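PDB 2D5W: peptide ABC transporter, peptide-binding protein from Thermus thermophilus, which binds oligopeptides, here a pentapeptide, and probably delivers them to an ABC transporter for uptake into the cell. Local coordinates for residues N6-G11 with I267-S272; I10-E15 with Y249-N254; K242-V247 with I582-R587; D294-P299 with Y554-G559. One frame throughout, in Å; residues are numbered along the deposited sequence.

Contact 1. Residues N6-G11 with I267-S272; sequences NSLVIG and IDATSS
Asp268 reaches across to Val9 through CB, CG and OD2. Its CB lies 3.4 Å from Val9 O and 3.8 Å from Leu8 CD1; CG, anti to the carbonyl carbon (chi1 -59°), passes beside the Val9 amide; OD2 takes the Val9 N-H at 2.8 Å on its anti lone pair, nearly straight (163°), while OD1 forms a salt bridge with Arg557 NE. A carboxylate oxygen, and not a backbone carbonyl, accepts the Val9 N-H just ahead of the regular pairing. From there 269-270 runs as a short parallel strand at the edge of the mixed five-stranded sheet, beside 7-12, as expected for the alpha/beta architecture of periplasmic binding proteins. Ala269 N donates to Val9 O, Gly11 N to Ala269 O at 2.9 Å, and Ser271 N to Gly11 O. Ile267 sets CG2 3.5 Å from Gly11 N, at a residue without a side chain. On the side of Ile10 and Ala269, Ile10 CG2 meets Ser271 N at 3.7 Å, and Leu8 CD1 touches Ala269 CB loosely at 4.4 Å.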
loop_
_atom_site.group_PDB
_atom_site.type_symbol
_atom_site.label_atom_id
_atom_site.label_comp_id
_atom_site.label_asym_id
_atom_site.label_seq_id
_atom_site.Cartn_x
_atom_site.Cartn_y
_atom_site.Cartn_z
ATOM N N ASN A 6 -13.642 -26.196 -10.577
ATOM C CA ASN A 6 -12.305 -25.983 -10.036
ATOM C C ASN A 6 -11.828 -24.545 -10.232
ATOM O O ASN A 6 -10.767 -24.297 -10.814
ATOM C CB ASN A 6 -11.325 -26.958 -10.694
ATOM C CG ASN A 6 -10.107 -27.213 -9.844
ATOM O OD1 ASN A 6 -10.001 -26.701 -8.731
ATOM N ND2 ASN A 6 -9.181 -28.015 -10.355
ATOM N N SER A 7 -12.619 -23.600 -9.734
ATOM C CA SER A 7 -12.293 -22.186 -9.851
ATOM C C SER A 7 -12.370 -21.475 -8.505
ATOM O O SER A 7 -12.860 -22.030 -7.518
ATOM C CB SER A 7 -13.244 -21.504 -10.834
ATOM O OG SER A 7 -14.583 -21.573 -10.373
ATOM N N LEU A 8 -11.887 -20.237 -8.486
ATOM C CA LEU A 8 -11.871 -19.409 -7.286
ATOM C C LEU A 8 -12.349 -17.993 -7.595
ATOM O O LEU A 8 -11.691 -17.260 -8.338
ATOM C CB LEU A 8 -10.450 -19.350 -6.721
ATOM C CG LEU A 8 -10.176 -18.361 -5.585
ATOM C CD1 LEU A 8 -11.021 -18.710 -4.373
ATOM C CD2 LEU A 8 -8.700 -18.388 -5.233
ATOM N N VAL A 9 -13.493 -17.612 -7.035
ATOM C CA VAL A 9 -14.040 -16.276 -7.242
ATOM C C VAL A 9 -13.773 -15.457 -5.984
ATOM O O VAL A 9 -14.204 -15.821 -4.885
ATOM C CB VAL A 9 -15.562 -16.324 -7.516
ATOM C CG1 VAL A 9 -16.122 -14.912 -7.629
ATOM C CG2 VAL A 9 -15.833 -17.103 -8.795
ATOM N N ILE A 10 -13.050 -14.355 -6.158
ATOM C CA ILE A 10 -12.685 -13.471 -5.060
ATOM C C ILE A 10 -13.400 -12.132 -5.192
ATOM O O ILE A 10 -13.376 -11.510 -6.253
ATOM C CB ILE A 10 -11.158 -13.235 -5.046
ATOM C CG1 ILE A 10 -10.432 -14.575 -4.904
ATOM C CG2 ILE A 10 -10.780 -12.292 -3.920
ATOM C CD1 ILE A 10 -8.931 -14.496 -5.112
ATOM N N GLY A 11 -14.037 -11.694 -4.110
ATOM C CA GLY A 11 -14.746 -10.429 -4.130
ATOM C C GLY A 11 -13.925 -9.284 -3.568
ATOM O O GLY A 11 -13.288 -9.418 -2.520
ATOM N N ILE A 267 -19.555 -15.946 -4.228
ATOM C CA ILE A 267 -18.162 -15.552 -4.040
ATOM C C ILE A 267 -17.480 -16.527 -3.076
ATOM O O ILE A 267 -17.934 -16.731 -1.949
ATOM C CB ILE A 267 -18.097 -14.101 -3.519
ATOM C CG1 ILE A 267 -18.607 -13.159 -4.619
ATOM C CG2 ILE A 267 -16.678 -13.740 -3.099
ATOM C CD1 ILE A 267 -18.822 -11.731 -4.175
ATOM N N ASP A 268 -16.387 -17.133 -3.530
ATOM C CA ASP A 268 -15.666 -18.117 -2.726
ATOM C C ASP A 268 -14.851 -17.553 -1.576
ATOM O O ASP A 268 -14.747 -18.179 -0.520
ATOM C CB ASP A 268 -14.737 -18.943 -3.615
ATOM C CG ASP A 268 -15.481 -19.680 -4.706
ATOM O OD1 ASP A 268 -16.445 -20.403 -4.385
ATOM O OD2 ASP A 268 -15.098 -19.545 -5.886
ATOM N N ALA A 269 -14.259 -16.382 -1.781
ATOM C CA ALA A 269 -13.433 -15.764 -0.753
ATOM C C ALA A 269 -13.367 -14.268 -0.977
ATOM O O ALA A 269 -13.601 -13.790 -2.082
ATOM C CB ALA A 269 -12.023 -16.351 -0.794
ATOM N N THR A 270 -13.045 -13.526 0.075
ATOM C CA THR A 270 -12.935 -12.087 -0.061
ATOM C C THR A 270 -11.480 -11.636 -0.038
ATOM O O THR A 270 -10.603 -12.281 0.540
ATOM C CB THR A 270 -13.722 -11.346 1.034
ATOM O OG1 THR A 270 -13.326 -11.826 2.322
ATOM C CG2 THR A 270 -15.221 -11.557 0.842
ATOM N N SER A 271 -11.249 -10.516 -0.709
ATOM C CA SER A 271 -9.946 -9.881 -0.830
ATOM C C SER A 271 -9.610 -9.130 0.454
ATOM O O SER A 271 -10.466 -8.947 1.322
ATOM C CB SER A 271 -10.011 -8.893 -2.004
ATOM O OG SER A 271 -8.918 -7.989 -2.039
ATOM N N SER A 272 -8.360 -8.694 0.576
ATOM C CA SER A 272 -7.957 -7.894 1.723
ATOM C C SER A 272 -8.593 -6.508 1.533
ATOM O O SER A 272 -8.628 -5.703 2.461
ATOM C CB SER A 272 -6.432 -7.763 1.794
ATOM O OG SER A 272 -5.917 -7.023 0.699
#

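Contact 2. Residues I10-E15 with Y249-N254; sequences IGASQE and YRFIQN
Ile10 and Tyr249 lie side by side and point the same way, the isoleucine's two branches spread over the phenol: CG2 sits 3.6 Å above the ring plane, offset toward the rim, and CD1 comes 3.6 Å from Tyr249 CE2. Ala12 CB meets the edge of this ring and also approaches Phe251 CD1, at 3.9 Å. Beneath these side chains the backbone is tightly zipped: Arg250 N donates to Ile10 O, Ala12 N to Arg250 O, and Ile252 N to Ala12 O at 3.0 Å. Strands 7-12 and 246-251 are parallel neighbours inside the mixed sheet, and helix 31-40 covers the face with Ile10, Ala12 and Tyr249. Past the strand ends, Glu15 turns back over Phe251. Its CG, anti to the backbone N (chi1 -175°), lies 3.7 Å from the ring centroid, and the carboxylate stacks on the ring with planes 9° apart; OE2 is held by Trp218 and Gly221. Gln14 O, buried without a polar partner, comes 3.1 Å from Phe251 CD1. Looser are Arg250 and Gln253: the arginine chain is bent at chi3 and leads away, its NH2 bonded to Ser266 OG, and exposed Gln253 keeps mainly a CA-H...O contact, CA to Ser13 O, at 3.5 Å.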
loop_
_atom_site.group_PDB
_atom_site.type_symbol
_atom_site.label_atom_id
_atom_site.label_comp_id
_atom_site.label_asym_id
_atom_site.label_seq_id
_atom_site.Cartn_x
_atom_site.Cartn_y
_atom_site.Cartn_z
ATOM N N ILE A 10 -13.050 -14.355 -6.158
ATOM C CA ILE A 10 -12.685 -13.471 -5.060
ATOM C C ILE A 10 -13.400 -12.132 -5.192
ATOM O O ILE A 10 -13.376 -11.510 -6.253
ATOM C CB ILE A 10 -11.158 -13.235 -5.046
ATOM C CG1 ILE A 10 -10.432 -14.575 -4.904
ATOM C CG2 ILE A 10 -10.780 -12.292 -3.920
ATOM C CD1 ILE A 10 -8.931 -14.496 -5.112
ATOM N N GLY A 11 -14.037 -11.694 -4.110
ATOM C CA GLY A 11 -14.746 -10.429 -4.130
ATOM C C GLY A 11 -13.925 -9.284 -3.568
ATOM O O GLY A 11 -13.288 -9.418 -2.520
ATOM N N ALA A 12 -13.951 -8.151 -4.266
ATOM C CA ALA A 12 -13.214 -6.960 -3.852
ATOM C C ALA A 12 -14.076 -5.717 -4.050
ATOM O O ALA A 12 -14.956 -5.694 -4.910
ATOM C CB ALA A 12 -11.925 -6.838 -4.663
ATOM N N SER A 13 -13.811 -4.680 -3.259
ATOM C CA SER A 13 -14.572 -3.437 -3.353
ATOM C C SER A 13 -13.820 -2.311 -4.066
ATOM O O SER A 13 -14.325 -1.192 -4.169
ATOM C CB SER A 13 -14.995 -2.969 -1.960
ATOM O OG SER A 13 -13.870 -2.717 -1.143
ATOM N N GLN A 14 -12.614 -2.609 -4.542
ATOM C CA GLN A 14 -11.801 -1.639 -5.265
ATOM C C GLN A 14 -11.170 -2.358 -6.442
ATOM O O GLN A 14 -10.894 -3.555 -6.365
ATOM C CB GLN A 14 -10.725 -1.053 -4.352
ATOM C CG GLN A 14 -11.314 -0.231 -3.220
ATOM C CD GLN A 14 -10.276 0.326 -2.274
ATOM O OE1 GLN A 14 -9.108 0.488 -2.629
ATOM N NE2 GLN A 14 -10.700 0.636 -1.059
ATOM N N GLU A 15 -10.948 -1.629 -7.528
ATOM C CA GLU A 15 -10.376 -2.204 -8.740
ATOM C C GLU A 15 -9.086 -1.494 -9.142
ATOM O O GLU A 15 -8.981 -0.276 -9.028
ATOM C CB GLU A 15 -11.397 -2.091 -9.875
ATOM C CG GLU A 15 -10.987 -2.756 -11.179
ATOM C CD GLU A 15 -12.103 -2.758 -12.212
ATOM O OE1 GLU A 15 -13.255 -2.426 -11.852
ATOM O OE2 GLU A 15 -11.838 -3.105 -13.384
ATOM N N TYR A 249 -11.511 -12.196 -10.051
ATOM C CA TYR A 249 -11.761 -11.140 -9.080
ATOM C C TYR A 249 -12.996 -10.405 -9.582
ATOM O O TYR A 249 -13.050 -9.996 -10.744
ATOM C CB TYR A 249 -10.590 -10.162 -9.020
ATOM C CG TYR A 249 -9.599 -10.443 -7.919
ATOM C CD1 TYR A 249 -9.612 -9.701 -6.735
ATOM C CD2 TYR A 249 -8.645 -11.451 -8.055
ATOM C CE1 TYR A 249 -8.699 -9.953 -5.720
ATOM C CE2 TYR A 249 -7.730 -11.710 -7.045
ATOM C CZ TYR A 249 -7.760 -10.961 -5.882
ATOM O OH TYR A 249 -6.842 -11.227 -4.893
ATOM N N ARG A 250 -13.996 -10.270 -8.718
ATOM C CA ARG A 250 -15.226 -9.556 -9.041
ATOM C C ARG A 250 -15.198 -8.265 -8.239
ATOM O O ARG A 250 -14.969 -8.283 -7.030
ATOM C CB ARG A 250 -16.453 -10.381 -8.655
ATOM C CG ARG A 250 -16.807 -11.472 -9.648
ATOM C CD ARG A 250 -18.074 -12.191 -9.221
ATOM N NE ARG A 250 -19.193 -11.271 -9.043
ATOM C CZ ARG A 250 -20.352 -11.605 -8.483
ATOM N NH1 ARG A 250 -21.318 -10.704 -8.360
ATOM N NH2 ARG A 250 -20.542 -12.841 -8.040
ATOM N N PHE A 251 -15.431 -7.148 -8.920
ATOM C CA PHE A 251 -15.400 -5.838 -8.285
ATOM C C PHE A 251 -16.776 -5.238 -8.075
ATOM O O PHE A 251 -17.548 -5.077 -9.020
ATOM C CB PHE A 251 -14.548 -4.890 -9.129
ATOM C CG PHE A 251 -13.167 -5.409 -9.385
ATOM C CD1 PHE A 251 -12.258 -5.532 -8.340
ATOM C CD2 PHE A 251 -12.788 -5.835 -10.655
ATOM C CE1 PHE A 251 -10.998 -6.074 -8.550
ATOM C CE2 PHE A 251 -11.523 -6.381 -10.873
ATOM C CZ PHE A 251 -10.630 -6.499 -9.817
ATOM N N ILE A 252 -17.073 -4.913 -6.821
ATOM C CA ILE A 252 -18.340 -4.293 -6.446
ATOM C C ILE A 252 -17.944 -3.127 -5.541
ATOM O O ILE A 252 -17.575 -3.321 -4.382
ATOM C CB ILE A 252 -19.259 -5.296 -5.710
ATOM C CG1 ILE A 252 -19.540 -6.498 -6.623
ATOM C CG2 ILE A 252 -20.572 -4.615 -5.324
ATOM C CD1 ILE A 252 -20.382 -7.589 -5.982
ATOM N N GLN A 253 -18.015 -1.915 -6.089
ATOM C CA GLN A 253 -17.590 -0.701 -5.394
ATOM C C GLN A 253 -18.302 -0.350 -4.097
ATOM O O GLN A 253 -17.668 0.112 -3.142
ATOM C CB GLN A 253 -17.674 0.495 -6.343
ATOM C CG GLN A 253 -16.949 1.730 -5.829
ATOM C CD GLN A 253 -17.176 2.948 -6.698
ATOM O OE1 GLN A 253 -17.368 2.839 -7.910
ATOM N NE2 GLN A 253 -17.138 4.123 -6.084
ATOM N N ASN A 254 -19.616 -0.526 -4.061
ATOM C CA ASN A 254 -20.351 -0.222 -2.846
ATOM C C ASN A 254 -20.163 -1.410 -1.913
ATOM O O ASN A 254 -20.547 -2.533 -2.244
ATOM C CB ASN A 254 -21.830 0.003 -3.153
ATOM C CG ASN A 254 -22.627 0.329 -1.911
ATOM O OD1 ASN A 254 -22.862 -0.536 -1.070
ATOM N ND2 ASN A 254 -23.030 1.588 -1.776
#

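Contact 3. Residues K242-V247 with I582-R587; sequences KYVQKV and IGWESR
Val244 N donates to Ile582 O across the contact, a long, weak bond at 3.3 Å though nearly straight (168°). A firmer polar link runs through one water, which donates to Lys242 O and accepts from Trp584 N, both at 2.8 Å, bridging two residues that make no direct hydrogen bond to each other. Within 242-247, Gln245 NE2 binds Tyr243 O at 2.8 Å from above the carbonyl plane, a bond in the loop ahead of strand 246-251. Van der Waals contacts complete the join. Val244 CG1, anti to the carbonyl carbon (chi1 -59°), reaches Trp584 NE1 at 3.7 Å, the two side chains crossing obliquely; the indole N-H itself is given to Ser7 O. Val244 CG2 rests near Ile582 O, and Tyr243 turns its ring edge to the same carbonyl, with CB 3.6 Å from Ile582 O. Lys242 lays CB and CG beside Arg587 O, CG at 3.4 Å, before its ammonium goes to Gly238 O; Arg587 bends at chi2, and its NE donates to Pro3 O. The arrangement is structural packing of a short two-stranded antiparallel ladder, 583-584 with 560-561, near the C-terminus, against the loop that leads into strand 246-251 of the mixed five-stranded sheet.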
loop_
_atom_site.group_PDB
_atom_site.type_symbol
_atom_site.label_atom_id
_atom_site.label_comp_id
_atom_site.label_asym_id
_atom_site.label_seq_id
_atom_site.Cartn_x
_atom_site.Cartn_y
_atom_site.Cartn_z
ATOM N N LYS A 242 -5.011 -30.647 -8.946
ATOM C CA LYS A 242 -5.907 -30.729 -7.795
ATOM C C LYS A 242 -6.229 -29.362 -7.204
ATOM O O LYS A 242 -7.008 -29.258 -6.259
ATOM C CB LYS A 242 -5.282 -31.608 -6.709
ATOM C CG LYS A 242 -5.126 -33.069 -7.099
ATOM C CD LYS A 242 -4.469 -33.869 -5.987
ATOM C CE LYS A 242 -4.483 -35.360 -6.296
ATOM N NZ LYS A 242 -3.779 -35.672 -7.568
ATOM N N TYR A 243 -5.637 -28.318 -7.771
ATOM C CA TYR A 243 -5.828 -26.961 -7.277
ATOM C C TYR A 243 -6.583 -26.107 -8.295
ATOM O O TYR A 243 -6.775 -26.530 -9.433
ATOM C CB TYR A 243 -4.457 -26.396 -6.913
ATOM C CG TYR A 243 -3.807 -27.210 -5.807
ATOM C CD1 TYR A 243 -3.877 -26.798 -4.477
ATOM C CD2 TYR A 243 -3.185 -28.431 -6.084
ATOM C CE1 TYR A 243 -3.349 -27.579 -3.448
ATOM C CE2 TYR A 243 -2.655 -29.220 -5.059
ATOM C CZ TYR A 243 -2.742 -28.786 -3.746
ATOM O OH TYR A 243 -2.236 -29.562 -2.724
ATOM N N VAL A 244 -7.012 -24.908 -7.908
ATOM C CA VAL A 244 -7.808 -24.108 -8.836
ATOM C C VAL A 244 -7.118 -23.762 -10.150
ATOM O O VAL A 244 -5.925 -23.448 -10.195
ATOM C CB VAL A 244 -8.370 -22.826 -8.163
ATOM C CG1 VAL A 244 -9.242 -23.214 -6.976
ATOM C CG2 VAL A 244 -7.250 -21.903 -7.734
ATOM N N GLN A 245 -7.897 -23.827 -11.224
ATOM C CA GLN A 245 -7.397 -23.576 -12.570
ATOM C C GLN A 245 -7.786 -22.212 -13.116
ATOM O O GLN A 245 -7.257 -21.771 -14.138
ATOM C CB GLN A 245 -7.898 -24.670 -13.515
ATOM C CG GLN A 245 -7.458 -26.078 -13.124
ATOM C CD GLN A 245 -5.949 -26.224 -13.069
ATOM O OE1 GLN A 245 -5.248 -25.921 -14.036
ATOM N NE2 GLN A 245 -5.440 -26.693 -11.936
ATOM N N LYS A 246 -8.721 -21.561 -12.437
ATOM C CA LYS A 246 -9.188 -20.241 -12.831
ATOM C C LYS A 246 -9.432 -19.426 -11.574
ATOM O O LYS A 246 -9.942 -19.948 -10.581
ATOM C CB LYS A 246 -10.498 -20.340 -13.618
ATOM C CG LYS A 246 -10.370 -20.958 -14.997
ATOM C CD LYS A 246 -11.693 -20.881 -15.747
ATOM C CE LYS A 246 -11.573 -21.451 -17.152
ATOM N NZ LYS A 246 -12.868 -21.377 -17.886
ATOM N N VAL A 247 -9.048 -18.155 -11.619
ATOM C CA VAL A 247 -9.251 -17.234 -10.506
ATOM C C VAL A 247 -9.891 -15.989 -11.093
ATOM O O VAL A 247 -9.377 -15.410 -12.055
ATOM C CB VAL A 247 -7.926 -16.819 -9.830
ATOM C CG1 VAL A 247 -8.205 -15.802 -8.725
ATOM C CG2 VAL A 247 -7.218 -18.042 -9.262
ATOM N N ILE A 582 -3.625 -22.970 -3.472
ATOM C CA ILE A 582 -4.984 -22.704 -3.025
ATOM C C ILE A 582 -5.906 -23.620 -3.825
ATOM O O ILE A 582 -5.829 -23.687 -5.053
ATOM C CB ILE A 582 -5.363 -21.223 -3.247
ATOM C CG1 ILE A 582 -4.474 -20.336 -2.366
ATOM C CG2 ILE A 582 -6.840 -21.009 -2.931
ATOM C CD1 ILE A 582 -4.634 -18.849 -2.596
ATOM N N GLY A 583 -6.767 -24.347 -3.125
ATOM C CA GLY A 583 -7.657 -25.255 -3.821
ATOM C C GLY A 583 -8.750 -25.845 -2.958
ATOM O O GLY A 583 -8.840 -25.573 -1.762
ATOM N N TRP A 584 -9.574 -26.671 -3.591
ATOM C CA TRP A 584 -10.693 -27.323 -2.932
ATOM C C TRP A 584 -10.298 -28.700 -2.415
ATOM O O TRP A 584 -9.766 -29.521 -3.162
ATOM C CB TRP A 584 -11.854 -27.442 -3.919
ATOM C CG TRP A 584 -12.310 -26.111 -4.446
ATOM C CD1 TRP A 584 -12.021 -25.559 -5.661
ATOM C CD2 TRP A 584 -13.091 -25.140 -3.739
ATOM N NE1 TRP A 584 -12.574 -24.301 -5.754
ATOM C CE2 TRP A 584 -13.234 -24.021 -4.586
ATOM C CE3 TRP A 584 -13.680 -25.110 -2.469
ATOM C CZ2 TRP A 584 -13.945 -22.879 -4.203
ATOM C CZ3 TRP A 584 -14.388 -23.975 -2.087
ATOM C CH2 TRP A 584 -14.512 -22.874 -2.954
ATOM N N GLU A 585 -10.560 -28.959 -1.139
ATOM C CA GLU A 585 -10.205 -30.250 -0.562
ATOM C C GLU A 585 -10.860 -31.424 -1.286
ATOM O O GLU A 585 -10.251 -32.487 -1.414
ATOM C CB GLU A 585 -10.557 -30.289 0.927
ATOM C CG GLU A 585 -9.851 -29.217 1.737
ATOM C CD GLU A 585 -9.979 -29.421 3.235
ATOM O OE1 GLU A 585 -9.055 -30.008 3.839
ATOM O OE2 GLU A 585 -11.004 -28.996 3.807
ATOM N N SER A 586 -12.085 -31.238 -1.773
ATOM C CA SER A 586 -12.784 -32.315 -2.469
ATOM C C SER A 586 -12.147 -32.628 -3.823
ATOM O O SER A 586 -12.488 -33.628 -4.459
ATOM C CB SER A 586 -14.269 -31.981 -2.638
ATOM O OG SER A 586 -14.459 -30.863 -3.481
ATOM N N ARG A 587 -11.229 -31.766 -4.256
ATOM C CA ARG A 587 -10.494 -31.956 -5.506
ATOM C C ARG A 587 -9.149 -32.602 -5.181
ATOM O O ARG A 587 -8.385 -32.970 -6.074
ATOM C CB ARG A 587 -10.250 -30.610 -6.195
ATOM C CG ARG A 587 -11.405 -30.117 -7.038
ATOM C CD ARG A 587 -11.363 -30.739 -8.420
ATOM N NE ARG A 587 -12.481 -30.303 -9.248
ATOM C CZ ARG A 587 -12.603 -30.579 -10.543
ATOM N NH1 ARG A 587 -13.658 -30.143 -11.218
ATOM N NH2 ARG A 587 -11.667 -31.284 -11.164
HETATM O O HOH W 1 -8.960 -27.304 -6.299
#

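Contact 4. Residues D294-P299 with Y554-G559; sequences DIWFVP and YVVRKG
Asp294 and Val556 form a hydrogen-bonded pair, each N donating to the other's O at 2.9 Å, and Trp296 with Tyr554 repeats the pattern; Ile295 and Val555 between them are a non-hydrogen-bonded pair. This antiparallel ladder joins strands 293-308 and 544-557 of the mixed seven-stranded sheet. The side chains of the ladder alternate between its faces. Ile295 and Val555 share one, where helix 283-286 lies against both through Leu285. On the other, Trp296 has CG anti to the carbonyl carbon (chi1 -52°), and the CD1 edge of the indole faces Val556; Val556 CG2 lies near the ring plane, 4.4 Å from Trp296 CD1, a loose touch. Tyr554 likewise has CG anti to the carbonyl carbon (chi1 -70°), and Val298 meets the edge of its ring, CG2 lying 3.8 Å from Tyr554 CD1 as the two side chains cross at a slant. At the far end Lys558 is extended to CE, then bent at chi4 (-65°), which brings NZ back to Asp294 in a salt bridge. The side chains cross at about a right angle; both hydrogen bonds are weak, with NZ displaced from the carboxylate plane and equidistant from its oxygens, 3.2 Å from Asp294 OD1 and from Asp294 OD2.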
loop_
_atom_site.group_PDB
_atom_site.type_symbol
_atom_site.label_atom_id
_atom_site.label_comp_id
_atom_site.label_asym_id
_atom_site.label_seq_id
_atom_site.Cartn_x
_atom_site.Cartn_y
_atom_site.Cartn_z
ATOM N N ASP A 294 -16.652 -19.433 6.656
ATOM C CA ASP A 294 -15.975 -19.145 7.911
ATOM C C ASP A 294 -15.599 -17.671 7.814
ATOM O O ASP A 294 -15.249 -17.178 6.735
ATOM C CB ASP A 294 -14.709 -19.991 8.079
ATOM C CG ASP A 294 -15.020 -21.433 8.417
ATOM O OD1 ASP A 294 -14.980 -22.282 7.504
ATOM O OD2 ASP A 294 -15.322 -21.711 9.596
ATOM N N ILE A 295 -15.703 -16.962 8.931
ATOM C CA ILE A 295 -15.370 -15.544 8.972
ATOM C C ILE A 295 -14.186 -15.364 9.910
ATOM O O ILE A 295 -14.213 -15.828 11.049
ATOM C CB ILE A 295 -16.555 -14.708 9.494
ATOM C CG1 ILE A 295 -17.795 -14.980 8.637
ATOM C CG2 ILE A 295 -16.196 -13.222 9.468
ATOM C CD1 ILE A 295 -19.070 -14.379 9.192
ATOM N N TRP A 296 -13.149 -14.690 9.425
ATOM C CA TRP A 296 -11.938 -14.450 10.204
ATOM C C TRP A 296 -11.584 -12.973 10.227
ATOM O O TRP A 296 -11.909 -12.240 9.295
ATOM C CB TRP A 296 -10.746 -15.189 9.592
ATOM C CG TRP A 296 -10.960 -16.638 9.337
ATOM C CD1 TRP A 296 -11.331 -17.222 8.160
ATOM C CD2 TRP A 296 -10.789 -17.699 10.277
ATOM N NE1 TRP A 296 -11.394 -18.589 8.308
ATOM C CE2 TRP A 296 -11.066 -18.906 9.599
ATOM C CE3 TRP A 296 -10.423 -17.747 11.629
ATOM C CZ2 TRP A 296 -10.989 -20.154 10.232
ATOM C CZ3 TRP A 296 -10.346 -18.985 12.256
ATOM C CH2 TRP A 296 -10.628 -20.172 11.555
ATOM N N PHE A 297 -10.905 -12.547 11.287
ATOM C CA PHE A 297 -10.455 -11.165 11.415
ATOM C C PHE A 297 -8.950 -11.230 11.631
ATOM O O PHE A 297 -8.481 -11.801 12.615
ATOM C CB PHE A 297 -11.145 -10.486 12.598
ATOM C CG PHE A 297 -12.614 -10.267 12.387
ATOM C CD1 PHE A 297 -13.082 -9.086 11.825
ATOM C CD2 PHE A 297 -13.530 -11.257 12.726
ATOM C CE1 PHE A 297 -14.443 -8.892 11.604
ATOM C CE2 PHE A 297 -14.895 -11.074 12.508
ATOM C CZ PHE A 297 -15.351 -9.889 11.947
ATOM N N VAL A 298 -8.197 -10.647 10.705
ATOM C CA VAL A 298 -6.745 -10.686 10.781
ATOM C C VAL A 298 -6.119 -9.322 11.021
ATOM O O VAL A 298 -6.237 -8.421 10.198
ATOM C CB VAL A 298 -6.150 -11.273 9.478
ATOM C CG1 VAL A 298 -4.630 -11.332 9.568
ATOM C CG2 VAL A 298 -6.722 -12.661 9.227
ATOM N N PRO A 299 -5.453 -9.150 12.173
ATOM C CA PRO A 299 -4.822 -7.861 12.456
ATOM C C PRO A 299 -3.638 -7.646 11.518
ATOM O O PRO A 299 -2.979 -8.598 11.108
ATOM C CB PRO A 299 -4.386 -8.004 13.912
ATOM C CG PRO A 299 -5.428 -8.910 14.478
ATOM C CD PRO A 299 -5.542 -9.963 13.399
ATOM N N TYR A 554 -12.144 -11.676 6.672
ATOM C CA TYR A 554 -12.111 -12.571 5.524
ATOM C C TYR A 554 -13.264 -13.554 5.611
ATOM O O TYR A 554 -13.517 -14.127 6.672
ATOM C CB TYR A 554 -10.790 -13.343 5.460
ATOM C CG TYR A 554 -9.606 -12.478 5.116
ATOM C CD1 TYR A 554 -8.722 -12.047 6.100
ATOM C CD2 TYR A 554 -9.390 -12.060 3.804
ATOM C CE1 TYR A 554 -7.650 -11.221 5.787
ATOM C CE2 TYR A 554 -8.326 -11.234 3.482
ATOM C CZ TYR A 554 -7.462 -10.819 4.475
ATOM O OH TYR A 554 -6.408 -9.996 4.157
ATOM N N VAL A 555 -13.977 -13.722 4.503
ATOM C CA VAL A 555 -15.092 -14.660 4.431
ATOM C C VAL A 555 -14.618 -15.708 3.439
ATOM O O VAL A 555 -14.333 -15.396 2.281
ATOM C CB VAL A 555 -16.375 -13.975 3.931
ATOM C CG1 VAL A 555 -17.535 -14.968 3.944
ATOM C CG2 VAL A 555 -16.695 -12.781 4.821
ATOM N N VAL A 556 -14.534 -16.952 3.899
ATOM C CA VAL A 556 -14.009 -18.034 3.080
ATOM C C VAL A 556 -14.948 -19.230 3.017
ATOM O O VAL A 556 -15.360 -19.759 4.048
ATOM C CB VAL A 556 -12.641 -18.485 3.646
ATOM C CG1 VAL A 556 -12.021 -19.550 2.759
ATOM C CG2 VAL A 556 -11.713 -17.283 3.777
ATOM N N ARG A 557 -15.276 -19.666 1.806
ATOM C CA ARG A 557 -16.172 -20.802 1.643
ATOM C C ARG A 557 -15.567 -22.067 2.227
ATOM O O ARG A 557 -14.373 -22.333 2.072
ATOM C CB ARG A 557 -16.487 -21.047 0.167
ATOM C CG ARG A 557 -17.637 -22.033 -0.036
ATOM C CD ARG A 557 -17.754 -22.513 -1.470
ATOM N NE ARG A 557 -17.888 -21.422 -2.432
ATOM C CZ ARG A 557 -18.980 -20.682 -2.598
ATOM N NH1 ARG A 557 -20.065 -20.901 -1.864
ATOM N NH2 ARG A 557 -18.994 -19.726 -3.514
ATOM N N LYS A 558 -16.396 -22.854 2.901
ATOM C CA LYS A 558 -15.915 -24.097 3.475
ATOM C C LYS A 558 -15.425 -24.988 2.343
ATOM O O LYS A 558 -16.022 -25.030 1.267
ATOM C CB LYS A 558 -17.028 -24.771 4.280
ATOM C CG LYS A 558 -17.364 -23.984 5.543
ATOM C CD LYS A 558 -18.462 -24.616 6.368
ATOM C CE LYS A 558 -18.691 -23.821 7.645
ATOM N NZ LYS A 558 -17.515 -23.849 8.568
ATOM N N GLY A 559 -14.308 -25.666 2.579
ATOM C CA GLY A 559 -13.745 -26.535 1.562
ATOM C C GLY A 559 -12.538 -25.930 0.861
ATOM O O GLY A 559 -11.728 -26.655 0.287
HETATM O O HOH W 2 -13.750 -21.904 5.277
#

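How the contacts relate
Contacts 1 and 2 lie on the two sides of strand 7-12, share Ile10 and Gly11, and have centres about 10 Å apart. Contact 3 joins the opposite end of this sheet region, where Leu8 N meets Lys246 O at 2.9 Å. Contact 4 belongs to another sheet but is tied to contact 1, beyond the Asp268 salt bridge, by a probable hydrogen bond between Thr270 OG1 and Val555 N, 3.0 Å, and to contact 3 through Glu585 N and Gly559 O, 3.0 Å apart. Contacts 2 and 4 do not touch, their nearest atoms being about 7 Å apart. The bound peptide is reached from contacts 1 and 2: Ser272 O binds a basic side chain of it, Gln14 NE2 its backbone.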